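Local coordinates for ABC transporter, substrate-binding protein (Streptococcus pneumoniae, PDB 5G5Y) that binds short- and long-chain fructooligosaccharides, preferring tetrasaccharides and larger, for import by the ABC transporter FusABC-MsmK, of which it is the solute-binding subunit, at residues 210-220 and 475-486; 187-195 and 447-455. All coordinates share one frame; numbering follows the deposited sequence.

Interaction 1 of 2, residues 210-220 and 475-486. With CA (calcium ion), chain D.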
loop_
_atom_site.group_PDB
_atom_site.type_symbol
_atom_site.label_atom_id
_atom_site.label_comp_id
_atom_site.label_asym_id
_atom_site.label_seq_id
_atom_site.Cartn_x
_atom_site.Cartn_y
_atom_site.Cartn_z
ATOM N N LEU A 210 2.220 -14.751 -0.830
ATOM C CA LEU A 210 3.651 -14.975 -0.963
ATOM C C LEU A 210 4.424 -14.330 0.175
ATOM O O LEU A 210 4.376 -13.106 0.348
ATOM C CB LEU A 210 4.129 -14.425 -2.295
ATOM C CG LEU A 210 5.459 -14.941 -2.796
ATOM C CD1 LEU A 210 5.303 -16.341 -3.371
ATOM C CD2 LEU A 210 5.973 -14.002 -3.883
ATOM N N VAL A 211 5.131 -15.170 0.934
ATOM C CA VAL A 211 6.098 -14.697 1.951
ATOM C C VAL A 211 7.511 -15.164 1.604
ATOM O O VAL A 211 7.692 -15.953 0.674
ATOM C CB VAL A 211 5.680 -15.142 3.386
ATOM C CG1 VAL A 211 4.347 -14.511 3.747
ATOM C CG2 VAL A 211 5.627 -16.655 3.518
ATOM N N VAL A 212 8.501 -14.679 2.355
ATOM C CA VAL A 212 9.902 -15.072 2.154
ATOM C C VAL A 212 10.385 -15.637 3.463
ATOM O O VAL A 212 10.401 -14.927 4.443
ATOM C CB VAL A 212 10.829 -13.899 1.767
ATOM C CG1 VAL A 212 12.254 -14.405 1.496
ATOM C CG2 VAL A 212 10.296 -13.184 0.551
ATOM N N GLY A 213 10.741 -16.918 3.463
ATOM C CA GLY A 213 11.215 -17.612 4.654
ATOM C C GLY A 213 12.612 -17.203 5.034
ATOM O O GLY A 213 13.386 -16.697 4.204
ATOM N N ASN A 214 12.953 -17.384 6.305
ATOM C CA ASN A 214 14.298 -17.015 6.761
ATOM C C ASN A 214 15.437 -17.912 6.165
ATOM O O ASN A 214 16.636 -17.623 6.342
ATOM C CB ASN A 214 14.344 -16.954 8.298
ATOM C CG ASN A 214 13.569 -15.783 8.836
ATOM O OD1 ASN A 214 13.309 -14.813 8.105
ATOM N ND2 ASN A 214 13.172 -15.858 10.089
ATOM N N ASP A 215 15.059 -18.962 5.452
ATOM C CA ASP A 215 16.000 -19.679 4.567
ATOM C C ASP A 215 16.247 -19.036 3.191
ATOM O O ASP A 215 17.063 -19.525 2.409
ATOM C CB ASP A 215 15.542 -21.122 4.406
ATOM C CG ASP A 215 14.174 -21.261 3.772
ATOM O OD1 ASP A 215 13.463 -20.250 3.507
ATOM O OD2 ASP A 215 13.791 -22.436 3.556
ATOM N N GLY A 216 15.576 -17.934 2.891
ATOM C CA GLY A 216 15.779 -17.238 1.617
ATOM C C GLY A 216 14.876 -17.783 0.518
ATOM O O GLY A 216 15.065 -17.446 -0.627
ATOM N N LYS A 217 13.936 -18.663 0.872
ATOM C CA LYS A 217 13.042 -19.282 -0.094
ATOM C C LYS A 217 11.675 -18.655 -0.063
ATOM O O LYS A 217 11.057 -18.501 0.995
ATOM C CB LYS A 217 12.952 -20.791 0.127
ATOM C CG LYS A 217 14.314 -21.485 -0.041
ATOM C CD LYS A 217 15.100 -21.020 -1.276
ATOM C CE LYS A 217 16.209 -22.010 -1.637
ATOM N NZ LYS A 217 17.186 -21.406 -2.584
ATOM N N VAL A 218 11.191 -18.324 -1.246
ATOM C CA VAL A 218 9.872 -17.720 -1.379
ATOM C C VAL A 218 8.875 -18.850 -1.067
ATOM O O VAL A 218 9.119 -19.999 -1.417
ATOM C CB VAL A 218 9.631 -17.092 -2.773
ATOM C CG1 VAL A 218 10.681 -16.035 -3.106
ATOM C CG2 VAL A 218 9.606 -18.131 -3.879
ATOM N N ASP A 219 7.803 -18.537 -0.373
ATOM C CA ASP A 219 6.775 -19.538 -0.006
ATOM C C ASP A 219 5.386 -19.080 -0.421
ATOM O O ASP A 219 4.933 -17.982 -0.052
ATOM C CB ASP A 219 6.865 -19.788 1.511
ATOM C CG ASP A 219 5.905 -20.883 2.022
ATOM O OD1 ASP A 219 5.488 -21.760 1.252
ATOM O OD2 ASP A 219 5.593 -20.877 3.229
ATOM N N PHE A 220 4.706 -19.904 -1.225
ATOM C CA PHE A 220 3.307 -19.648 -1.589
ATOM C C PHE A 220 2.446 -20.055 -0.407
ATOM O O PHE A 220 2.517 -21.192 0.045
ATOM C CB PHE A 220 2.914 -20.405 -2.845
ATOM C CG PHE A 220 1.579 -20.027 -3.387
ATOM C CD1 PHE A 220 1.418 -18.842 -4.058
ATOM C CD2 PHE A 220 0.488 -20.895 -3.252
ATOM C CE1 PHE A 220 0.190 -18.503 -4.602
ATOM C CE2 PHE A 220 -0.754 -20.541 -3.779
ATOM C CZ PHE A 220 -0.876 -19.347 -4.453
ATOM N N LEU A 475 1.550 -23.039 -10.760
ATOM C CA LEU A 475 2.134 -22.617 -9.490
ATOM C C LEU A 475 3.649 -22.848 -9.418
ATOM O O LEU A 475 4.380 -21.957 -8.980
ATOM C CB LEU A 475 1.443 -23.297 -8.304
ATOM C CG LEU A 475 1.940 -22.885 -6.915
ATOM C CD1 LEU A 475 1.718 -21.400 -6.731
ATOM C CD2 LEU A 475 1.244 -23.715 -5.849
ATOM N N SER A 476 4.148 -24.018 -9.832
ATOM C CA SER A 476 5.587 -24.236 -9.742
ATOM C C SER A 476 6.371 -23.251 -10.597
ATOM O O SER A 476 7.423 -22.798 -10.180
ATOM C CB SER A 476 5.999 -25.678 -10.055
ATOM O OG SER A 476 5.675 -26.014 -11.379
ATOM N N ASP A 477 5.868 -22.902 -11.772
ATOM C CA ASP A 477 6.553 -21.926 -12.626
ATOM C C ASP A 477 6.532 -20.537 -12.011
ATOM O O ASP A 477 7.530 -19.817 -12.062
ATOM C CB ASP A 477 5.926 -21.878 -14.015
ATOM C CG ASP A 477 6.197 -23.141 -14.834
ATOM O OD1 ASP A 477 7.114 -23.919 -14.526
ATOM O OD2 ASP A 477 5.473 -23.358 -15.808
ATOM N N TYR A 478 5.374 -20.170 -11.492
ATOM C CA TYR A 478 5.164 -18.906 -10.757
ATOM C C TYR A 478 6.237 -18.708 -9.671
ATOM O O TYR A 478 6.936 -17.688 -9.624
ATOM C CB TYR A 478 3.764 -18.934 -10.125
ATOM C CG TYR A 478 3.337 -17.650 -9.452
ATOM C CD1 TYR A 478 2.841 -16.613 -10.209
ATOM C CD2 TYR A 478 3.412 -17.478 -8.071
ATOM C CE1 TYR A 478 2.442 -15.432 -9.656
ATOM C CE2 TYR A 478 2.999 -16.274 -7.487
ATOM C CZ TYR A 478 2.506 -15.265 -8.304
ATOM O OH TYR A 478 2.062 -14.052 -7.847
ATOM N N LEU A 479 6.392 -19.739 -8.846
ATOM C CA LEU A 479 7.373 -19.716 -7.758
ATOM C C LEU A 479 8.802 -19.674 -8.209
ATOM O O LEU A 479 9.604 -18.962 -7.598
ATOM C CB LEU A 479 7.183 -20.878 -6.792
ATOM C CG LEU A 479 5.959 -20.718 -5.890
ATOM C CD1 LEU A 479 5.698 -22.033 -5.162
ATOM C CD2 LEU A 479 6.192 -19.585 -4.883
ATOM N N ALA A 480 9.118 -20.390 -9.295
ATOM C CA ALA A 480 10.469 -20.349 -9.828
ATOM C C ALA A 480 10.786 -18.952 -10.335
ATOM O O ALA A 480 11.896 -18.477 -10.144
ATOM C CB ALA A 480 10.694 -21.391 -10.941
ATOM N N ILE A 481 9.837 -18.304 -10.999
ATOM C CA ILE A 481 10.040 -16.929 -11.450
ATOM C C ILE A 481 10.268 -15.974 -10.255
ATOM O O ILE A 481 11.222 -15.176 -10.258
ATOM C CB ILE A 481 8.897 -16.414 -12.325
ATOM C CG1 ILE A 481 8.908 -17.173 -13.666
ATOM C CG2 ILE A 481 9.037 -14.907 -12.525
ATOM C CD1 ILE A 481 7.583 -17.142 -14.377
ATOM N N LYS A 482 9.413 -16.086 -9.251
ATOM C CA LYS A 482 9.513 -15.232 -8.069
ATOM C C LYS A 482 10.847 -15.444 -7.356
ATOM O O LYS A 482 11.521 -14.479 -6.927
ATOM C CB LYS A 482 8.317 -15.455 -7.144
ATOM C CG LYS A 482 6.963 -14.969 -7.695
ATOM C CD LYS A 482 6.808 -13.465 -7.586
ATOM C CE LYS A 482 5.495 -12.960 -8.185
ATOM N NZ LYS A 482 5.326 -11.500 -7.916
ATOM N N GLN A 483 11.259 -16.707 -7.241
ATOM C CA GLN A 483 12.526 -17.025 -6.598
ATOM C C GLN A 483 13.691 -16.491 -7.406
ATOM O O GLN A 483 14.655 -16.018 -6.837
ATOM C CB GLN A 483 12.679 -18.556 -6.399
ATOM C CG GLN A 483 13.845 -18.961 -5.557
ATOM C CD GLN A 483 13.662 -18.587 -4.104
ATOM O OE1 GLN A 483 12.735 -19.053 -3.463
ATOM N NE2 GLN A 483 14.583 -17.794 -3.562
ATOM N N LYS A 484 13.621 -16.585 -8.737
ATOM C CA LYS A 484 14.666 -16.049 -9.571
ATOM C C LYS A 484 14.906 -14.550 -9.316
ATOM O O LYS A 484 16.036 -14.108 -9.108
ATOM C CB LYS A 484 14.346 -16.318 -11.048
ATOM C CG LYS A 484 15.351 -15.777 -12.065
ATOM C CD LYS A 484 14.901 -16.093 -13.495
ATOM C CE LYS A 484 13.792 -15.163 -13.954
ATOM N NZ LYS A 484 13.446 -15.329 -15.394
ATOM N N TYR A 485 13.850 -13.769 -9.350
ATOM C CA TYR A 485 13.991 -12.344 -9.092
ATOM C C TYR A 485 14.414 -12.020 -7.651
ATOM O O TYR A 485 15.162 -11.063 -7.440
ATOM C CB TYR A 485 12.727 -11.595 -9.488
ATOM C CG TYR A 485 12.598 -11.482 -10.980
ATOM C CD1 TYR A 485 13.311 -10.510 -11.677
ATOM C CD2 TYR A 485 11.803 -12.371 -11.706
ATOM C CE1 TYR A 485 13.231 -10.415 -13.047
ATOM C CE2 TYR A 485 11.703 -12.272 -13.080
ATOM C CZ TYR A 485 12.438 -11.302 -13.751
ATOM O OH TYR A 485 12.379 -11.192 -15.134
ATOM N N TYR A 486 13.962 -12.821 -6.689
ATOM C CA TYR A 486 14.378 -12.649 -5.292
ATOM C C TYR A 486 15.887 -12.829 -5.150
ATOM O O TYR A 486 16.585 -11.982 -4.541
ATOM C CB TYR A 486 13.621 -13.593 -4.355
ATOM C CG TYR A 486 14.016 -13.342 -2.926
ATOM C CD1 TYR A 486 13.488 -12.271 -2.243
ATOM C CD2 TYR A 486 14.971 -14.122 -2.272
ATOM C CE1 TYR A 486 13.856 -11.986 -0.942
ATOM C CE2 TYR A 486 15.347 -13.839 -0.935
ATOM C CZ TYR A 486 14.776 -12.744 -0.293
ATOM O OH TYR A 486 15.079 -12.336 1.013
HETATM CA CA CA D . 3.780 -23.193 0.285
HETATM O O HOH W 1 5.276 -22.747 -1.776
HETATM O O HOH W 2 5.550 -24.339 1.264
HETATM O O HOH W 3 4.407 -25.553 -0.156
#
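V218 N donates to Q483 OE1 at 2.8 Å, in a nearly straight bond (171°) whose donor lies slightly off the carbonyl plane. Q483 NE2 donates to G216 O at 3.0 Å, in the carbonyl plane of G216. The Q483 chain leaves anti to its backbone N and then bends at chi2 (70°), which brings the amide round to the hairpin. With both ends bonded, the amide cannot easily turn over. V218 lies alongside Q483; its CG2 packs near OE1 and also reaches L479 CD2.

Strands 210-212 and 218-220 form a beta hairpin, closed by a type I turn from G213 to G216. Strand 218-220 runs roughly antiparallel to the helix, at 153°. L479 CD2 also meets L210 CD1 at 3.7 Å. Near the turn, V212 CG1 approaches Y486 CZ at 3.5 Å. At the other end, L475 CD1 sits over the centre of the F220 ring in a CH-pi contact, 3.6 Å from the centroid.

D219 points away from the helix, and its OD1 binds calcium at 2.4 Å. F220 O is a second ligand, and D223 and N224 add two more. F220 thus gives its carbonyl to calcium and its ring to the helix, so metal binding and apolar packing share one residue.

Interaction 2 of 2, residues 187-195 and 447-455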
loop_
_atom_site.group_PDB
_atom_site.type_symbol
_atom_site.label_atom_id
_atom_site.label_comp_id
_atom_site.label_asym_id
_atom_site.label_seq_id
_atom_site.Cartn_x
_atom_site.Cartn_y
_atom_site.Cartn_z
ATOM N N SER A 187 -14.617 -10.214 2.197
ATOM C CA SER A 187 -13.750 -11.287 1.681
ATOM C C SER A 187 -12.972 -10.971 0.402
ATOM O O SER A 187 -13.485 -10.411 -0.575
ATOM C CB SER A 187 -14.564 -12.568 1.476
ATOM O OG SER A 187 -13.714 -13.653 1.057
ATOM N N GLY A 188 -11.700 -11.358 0.408
ATOM C CA GLY A 188 -10.856 -11.296 -0.754
ATOM C C GLY A 188 -9.583 -10.510 -0.504
ATOM O O GLY A 188 -9.018 -10.580 0.586
ATOM N N ASN A 189 -9.095 -9.811 -1.529
ATOM C CA ASN A 189 -7.965 -8.934 -1.334
ATOM C C ASN A 189 -8.414 -7.721 -0.487
ATOM O O ASN A 189 -9.620 -7.349 -0.440
ATOM C CB ASN A 189 -7.327 -8.454 -2.649
ATOM C CG ASN A 189 -6.556 -9.562 -3.428
ATOM O OD1 ASN A 189 -5.859 -10.511 -2.893
ATOM N ND2 ASN A 189 -6.678 -9.445 -4.748
ATOM N N GLY A 190 -7.451 -7.146 0.201
ATOM C CA GLY A 190 -7.551 -5.807 0.749
ATOM C C GLY A 190 -7.726 -5.721 2.245
ATOM O O GLY A 190 -7.627 -6.714 3.002
ATOM N N ASN A 191 -8.057 -4.513 2.682
ATOM C CA ASN A 191 -7.918 -4.156 4.098
ATOM C C ASN A 191 -8.959 -4.730 5.052
ATOM O O ASN A 191 -8.778 -4.655 6.267
ATOM C CB ASN A 191 -7.889 -2.630 4.218
ATOM C CG ASN A 191 -6.771 -1.996 3.404
ATOM O OD1 ASN A 191 -5.778 -2.653 3.049
ATOM N ND2 ASN A 191 -6.927 -0.712 3.097
ATOM N N GLU A 192 -10.038 -5.274 4.512
ATOM C CA GLU A 192 -11.173 -5.754 5.263
ATOM C C GLU A 192 -11.288 -7.279 5.271
ATOM O O GLU A 192 -12.241 -7.825 5.792
ATOM C CB GLU A 192 -12.463 -5.084 4.741
ATOM C CG GLU A 192 -12.580 -3.597 5.072
ATOM C CD GLU A 192 -11.635 -2.702 4.321
ATOM O OE1 GLU A 192 -11.536 -2.822 3.098
ATOM O OE2 GLU A 192 -10.961 -1.870 4.932
ATOM N N ASP A 193 -10.295 -7.978 4.746
ATOM C CA ASP A 193 -10.294 -9.427 4.747
ATOM C C ASP A 193 -9.786 -9.999 6.079
ATOM O O ASP A 193 -9.031 -9.334 6.773
ATOM C CB ASP A 193 -9.395 -9.942 3.611
ATOM C CG ASP A 193 -9.537 -11.440 3.405
ATOM O OD1 ASP A 193 -10.704 -11.884 3.289
ATOM O OD2 ASP A 193 -8.538 -12.207 3.454
ATOM N N PHE A 194 -10.126 -11.263 6.379
ATOM C CA PHE A 194 -9.755 -11.927 7.610
ATOM C C PHE A 194 -8.364 -12.580 7.620
ATOM O O PHE A 194 -7.972 -13.134 8.646
ATOM C CB PHE A 194 -10.817 -13.011 8.029
ATOM C CG PHE A 194 -11.041 -14.090 7.004
ATOM C CD1 PHE A 194 -10.123 -15.113 6.817
ATOM C CD2 PHE A 194 -12.148 -14.049 6.172
ATOM C CE1 PHE A 194 -10.327 -16.079 5.837
ATOM C CE2 PHE A 194 -12.345 -15.021 5.197
ATOM C CZ PHE A 194 -11.445 -16.047 5.048
ATOM N N LYS A 195 -7.646 -12.577 6.490
ATOM C CA LYS A 195 -6.456 -13.437 6.321
ATOM C C LYS A 195 -5.338 -13.140 7.354
ATOM O O LYS A 195 -4.515 -14.026 7.651
ATOM C CB LYS A 195 -5.929 -13.442 4.871
ATOM C CG LYS A 195 -5.295 -12.119 4.423
ATOM C CD LYS A 195 -4.583 -12.211 3.073
ATOM C CE LYS A 195 -5.458 -12.729 1.930
ATOM N NZ LYS A 195 -6.498 -11.718 1.563
ATOM N N TYR A 447 -9.677 -17.738 -4.005
ATOM C CA TYR A 447 -10.721 -17.157 -3.156
ATOM C C TYR A 447 -12.049 -17.911 -3.258
ATOM O O TYR A 447 -12.765 -17.997 -2.285
ATOM C CB TYR A 447 -10.892 -15.676 -3.410
ATOM C CG TYR A 447 -9.766 -14.810 -2.818
ATOM C CD1 TYR A 447 -9.306 -14.989 -1.514
ATOM C CD2 TYR A 447 -9.162 -13.815 -3.575
ATOM C CE1 TYR A 447 -8.271 -14.199 -0.997
ATOM C CE2 TYR A 447 -8.136 -13.023 -3.070
ATOM C CZ TYR A 447 -7.703 -13.219 -1.770
ATOM O OH TYR A 447 -6.711 -12.426 -1.254
ATOM N N ARG A 448 -12.382 -18.426 -4.425
ATOM C CA ARG A 448 -13.623 -19.198 -4.561
ATOM C C ARG A 448 -13.584 -20.441 -3.658
ATOM O O ARG A 448 -14.525 -20.695 -2.917
ATOM C CB ARG A 448 -13.877 -19.600 -6.011
ATOM C CG ARG A 448 -15.204 -20.363 -6.170
ATOM C CD ARG A 448 -15.544 -20.711 -7.612
ATOM N NE ARG A 448 -14.642 -21.654 -8.279
ATOM C CZ ARG A 448 -14.674 -22.988 -8.179
ATOM N NH1 ARG A 448 -15.522 -23.620 -7.362
ATOM N NH2 ARG A 448 -13.824 -23.714 -8.913
ATOM N N LYS A 449 -12.488 -21.193 -3.693
ATOM C CA LYS A 449 -12.380 -22.391 -2.892
ATOM C C LYS A 449 -12.383 -22.045 -1.401
ATOM O O LYS A 449 -13.057 -22.702 -0.614
ATOM C CB LYS A 449 -11.123 -23.185 -3.273
ATOM C CG LYS A 449 -11.155 -23.724 -4.702
ATOM C CD LYS A 449 -12.361 -24.600 -5.007
ATOM C CE LYS A 449 -12.469 -25.742 -4.031
ATOM N NZ LYS A 449 -13.534 -26.670 -4.459
ATOM N N ARG A 450 -11.672 -20.978 -1.039
ATOM C CA ARG A 450 -11.627 -20.537 0.337
ATOM C C ARG A 450 -13.046 -20.211 0.867
ATOM O O ARG A 450 -13.405 -20.622 1.982
ATOM C CB ARG A 450 -10.650 -19.364 0.483
ATOM C CG ARG A 450 -10.239 -19.047 1.888
ATOM C CD ARG A 450 -9.507 -17.698 1.951
ATOM N NE ARG A 450 -10.399 -16.555 1.799
ATOM C CZ ARG A 450 -10.116 -15.292 2.148
ATOM N NH1 ARG A 450 -8.942 -14.965 2.670
ATOM N NH2 ARG A 450 -11.041 -14.359 2.009
ATOM N N ALA A 451 -13.834 -19.499 0.069
ATOM C CA ALA A 451 -15.189 -19.121 0.443
ATOM C C ALA A 451 -16.056 -20.391 0.569
ATOM O O ALA A 451 -16.820 -20.512 1.529
ATOM C CB ALA A 451 -15.769 -18.161 -0.582
ATOM N N GLU A 452 -15.917 -21.324 -0.384
ATOM C CA GLU A 452 -16.705 -22.574 -0.384
ATOM C C GLU A 452 -16.399 -23.412 0.811
ATOM O O GLU A 452 -17.301 -24.003 1.410
ATOM C CB GLU A 452 -16.413 -23.438 -1.619
ATOM C CG GLU A 452 -16.993 -22.890 -2.900
ATOM C CD GLU A 452 -16.585 -23.700 -4.142
ATOM O OE1 GLU A 452 -16.061 -24.840 -3.994
ATOM O OE2 GLU A 452 -16.795 -23.166 -5.280
ATOM N N TRP A 453 -15.123 -23.490 1.170
ATOM C CA TRP A 453 -14.727 -24.235 2.322
ATOM C C TRP A 453 -15.246 -23.687 3.614
ATOM O O TRP A 453 -15.387 -24.448 4.580
ATOM C CB TRP A 453 -13.220 -24.388 2.394
ATOM C CG TRP A 453 -12.694 -25.263 1.271
ATOM C CD1 TRP A 453 -13.303 -26.333 0.680
ATOM C CD2 TRP A 453 -11.426 -25.131 0.650
ATOM N NE1 TRP A 453 -12.482 -26.877 -0.296
ATOM C CE2 TRP A 453 -11.309 -26.171 -0.308
ATOM C CE3 TRP A 453 -10.350 -24.269 0.844
ATOM C CZ2 TRP A 453 -10.175 -26.336 -1.079
ATOM C CZ3 TRP A 453 -9.208 -24.441 0.061
ATOM C CH2 TRP A 453 -9.118 -25.463 -0.859
ATOM N N ILE A 454 -15.510 -22.387 3.656
ATOM C CA ILE A 454 -16.072 -21.762 4.849
ATOM C C ILE A 454 -17.607 -21.885 4.889
ATOM O O ILE A 454 -18.173 -22.221 5.949
ATOM C CB ILE A 454 -15.656 -20.282 4.944
ATOM C CG1 ILE A 454 -14.144 -20.213 5.223
ATOM C CG2 ILE A 454 -16.455 -19.558 6.046
ATOM C CD1 ILE A 454 -13.513 -18.883 4.854
ATOM N N VAL A 455 -18.260 -21.596 3.769
ATOM C CA VAL A 455 -19.718 -21.550 3.731
ATOM C C VAL A 455 -20.301 -22.945 3.567
ATOM O O VAL A 455 -21.337 -23.219 4.145
ATOM C CB VAL A 455 -20.247 -20.616 2.650
ATOM C CG1 VAL A 455 -21.770 -20.651 2.599
ATOM C CG2 VAL A 455 -19.790 -19.182 2.922
#
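R450 reaches from helix 429-455 into the loop and grips D193 end-on with two nitrogens. NH2 donates to D193 OD1 at 2.8 Å and NH1 to D193 OD2 at 2.9 Å. The carboxylate and guanidinium planes are only 16° apart. The NH1 bond is almost straight (175°) and uses the syn lone pair of OD2. NH2 also donates to S187 OG, within the guanidinium plane. The R450 chain is extended up to a bend at chi3 (74°), which brings its NH1 and NH2 end round to D193. Its flat end lies between two aromatic residues: Y447 CD1 is over one face, and F194 CZ is over the other, 3.3 Å from R450 CZ. F194 CZ also touches I454 CD1.

D193 is held from its own loop as well. G188 N donates to OD1 and K195 NZ to OD2 from one side of the carboxylate plane, and K195 N donates to OD2 from the other. The OD2 bond with K195 N makes an Asx turn that starts at D193, the last residue of the type I turn G190-D193. These bonds probably help to hold the 187-195 loop, which carries the substrate-binding residue N191. Two cationic groups share this buried carboxylate, which probably favours its charged form. D207 forms a further salt bridge with K195.

Y447 packs flat against the loop backbone. G188 CA stands over the centre of its ring, 3.8 Å from the centroid, in a CH-pi contact. At the ring edge, K195 NZ donates to Y447 OH at 2.9 Å.

Interactions 1 and 2 do not touch. Their centres are about 23 Å apart and their nearest atoms about 8 Å. Both bring a segment between residues 187 and 220 against the C-terminal helices. Helix 429-455 connects them: it supplies R450 and Y447 to interaction 2, while its M442 and I446 touch F220 of interaction 1. The side chains of Y447 and F220 are about 10 Å apart. Interaction 1 holds two ligands of a calcium site. Interaction 2 lies nearer the sugar pocket: its loop includes N191, and the D193 side chain is about 11 Å from that of W270, another substrate-binding residue.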